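Alpha-1,2-mannosidase (Trichoderma reesei, PDB 1HCU) cleaves alpha-1,2-linked mannose residues from oligosaccharides, probably trimming high-mannose N-glycans on proteins with the help of calcium. Local coordinates at residues G281-T286 with V358-G363. Sequence-based numbering, arbitrary orientation.
Sequences GSHPST and VDSVTG
A single antiparallel beta bridge, with Pro284 and Asp359 as its non-hydrogen-bonded pair, joins the chain leaving strand 281-282 to the loop that follows strand 354-356. Two backbone bonds flank the pair: Ser360 N donates to His283 O (2.8 Å), and Ser285 N donates to Val358 O (2.8 Å). The carbonyl of Val358 is also approached by Pro284 CA in a CA-H...O contact.

Asp359 extends the contact beyond the backbone. With CG anti to the backbone N (chi1 -174°), its side chain, which sets out away from 281-286, brings its end back to Ser282. OD1 accepts from Ser282 OG at 2.9 Å, the hydroxyl lying 55° out of the carboxylate plane, while Trp357 NE1 also bonds to that hydroxyl. OD2 is gripped by Val361 N (2.7 Å) and Thr362 N (2.8 Å), which arrive from opposite faces of the plane. An alanine in place of Asp359 would probably leave both amides without this acceptor and Ser282 OG without its carboxylate mate, so that the turn would be less firmly fixed.

At the other end Ser285 OG lies 3.4 Å from Val358 CB and bonds to Tyr376 OH, which also holds Val358 N. Ser360 CB packs 3.8 Å from Ser285 CA. An isolated bridge ending in an Asx turn thus ties strand 281-282 and the chain leaving it to a peripheral loop of this family 47 glycosidase.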
loop_
_atom_site.group_PDB
_atom_site.type_symbol
_atom_site.label_atom_id
_atom_site.label_comp_id
_atom_site.label_asym_id
_atom_site.label_seq_id
_atom_site.Cartn_x
_atom_site.Cartn_y
_atom_site.Cartn_z
ATOM N N GLY A 281 -9.760 -4.613 -18.145
ATOM C CA GLY A 281 -11.077 -4.598 -17.532
ATOM C C GLY A 281 -11.765 -5.896 -17.909
ATOM O O GLY A 281 -11.862 -6.228 -19.091
ATOM N N SER A 282 -12.239 -6.644 -16.919
ATOM C CA SER A 282 -12.888 -7.920 -17.195
ATOM C C SER A 282 -14.203 -8.052 -16.423
ATOM O O SER A 282 -14.322 -7.573 -15.284
ATOM C CB SER A 282 -11.925 -9.061 -16.834
ATOM O OG SER A 282 -12.463 -10.333 -17.157
ATOM N N HIS A 283 -15.189 -8.704 -17.037
ATOM C CA HIS A 283 -16.495 -8.874 -16.399
ATOM C C HIS A 283 -16.841 -10.341 -16.173
ATOM O O HIS A 283 -16.779 -11.141 -17.099
ATOM C CB HIS A 283 -17.590 -8.223 -17.262
ATOM C CG HIS A 283 -17.285 -6.814 -17.661
ATOM N ND1 HIS A 283 -17.194 -5.782 -16.749
ATOM C CD2 HIS A 283 -17.011 -6.271 -18.869
ATOM C CE1 HIS A 283 -16.875 -4.665 -17.380
ATOM N NE2 HIS A 283 -16.758 -4.934 -18.667
ATOM N N PRO A 284 -17.195 -10.714 -14.930
ATOM C CA PRO A 284 -17.550 -12.106 -14.630
ATOM C C PRO A 284 -18.760 -12.534 -15.455
ATOM O O PRO A 284 -19.744 -11.800 -15.554
ATOM C CB PRO A 284 -17.875 -12.074 -13.141
ATOM C CG PRO A 284 -16.988 -10.991 -12.628
ATOM C CD PRO A 284 -17.133 -9.916 -13.695
ATOM N N SER A 285 -18.684 -13.724 -16.038
ATOM C CA SER A 285 -19.765 -14.233 -16.865
ATOM C C SER A 285 -21.124 -14.270 -16.144
ATOM O O SER A 285 -22.158 -14.091 -16.775
ATOM C CB SER A 285 -19.408 -15.631 -17.400
ATOM O OG SER A 285 -19.244 -16.575 -16.354
ATOM N N THR A 286 -21.125 -14.486 -14.831
ATOM C CA THR A 286 -22.381 -14.544 -14.078
ATOM C C THR A 286 -22.813 -13.204 -13.501
ATOM O O THR A 286 -23.945 -13.060 -13.040
ATOM C CB THR A 286 -22.294 -15.536 -12.904
ATOM O OG1 THR A 286 -21.127 -15.244 -12.120
ATOM C CG2 THR A 286 -22.238 -16.964 -13.412
ATOM N N VAL A 358 -14.931 -16.174 -14.707
ATOM C CA VAL A 358 -14.891 -16.563 -16.106
ATOM C C VAL A 358 -15.083 -15.276 -16.902
ATOM O O VAL A 358 -16.090 -14.584 -16.733
ATOM C CB VAL A 358 -16.026 -17.551 -16.452
ATOM C CG1 VAL A 358 -15.925 -17.959 -17.910
ATOM C CG2 VAL A 358 -15.949 -18.787 -15.559
ATOM N N ASP A 359 -14.112 -14.937 -17.746
ATOM C CA ASP A 359 -14.213 -13.721 -18.551
ATOM C C ASP A 359 -15.463 -13.823 -19.419
ATOM O O ASP A 359 -15.596 -14.763 -20.196
ATOM C CB ASP A 359 -12.986 -13.573 -19.447
ATOM C CG ASP A 359 -12.970 -12.259 -20.191
ATOM O OD1 ASP A 359 -12.128 -11.394 -19.852
ATOM O OD2 ASP A 359 -13.801 -12.083 -21.110
ATOM N N SER A 360 -16.370 -12.859 -19.298
ATOM C CA SER A 360 -17.615 -12.889 -20.072
ATOM C C SER A 360 -17.432 -12.722 -21.572
ATOM O O SER A 360 -18.301 -13.107 -22.348
ATOM C CB SER A 360 -18.579 -11.806 -19.587
ATOM O OG SER A 360 -18.115 -10.516 -19.944
ATOM N N VAL A 361 -16.310 -12.146 -21.982
ATOM C CA VAL A 361 -16.066 -11.923 -23.396
ATOM C C VAL A 361 -15.293 -13.050 -24.060
ATOM O O VAL A 361 -15.816 -13.736 -24.937
ATOM C CB VAL A 361 -15.307 -10.599 -23.622
ATOM C CG1 VAL A 361 -14.957 -10.435 -25.093
ATOM C CG2 VAL A 361 -16.165 -9.432 -23.154
ATOM N N THR A 362 -14.049 -13.249 -23.645
ATOM C CA THR A 362 -13.235 -14.297 -24.238
ATOM C C THR A 362 -13.557 -15.699 -23.749
ATOM O O THR A 362 -12.980 -16.667 -24.230
ATOM C CB THR A 362 -11.749 -14.066 -23.990
ATOM O OG1 THR A 362 -11.022 -15.221 -24.432
ATOM C CG2 THR A 362 -11.479 -13.853 -22.513
ATOM N N GLY A 363 -14.475 -15.814 -22.797
ATOM C CA GLY A 363 -14.808 -17.128 -22.274
ATOM C C GLY A 363 -13.654 -17.717 -21.481
ATOM O O GLY A 363 -13.763 -18.818 -20.937
#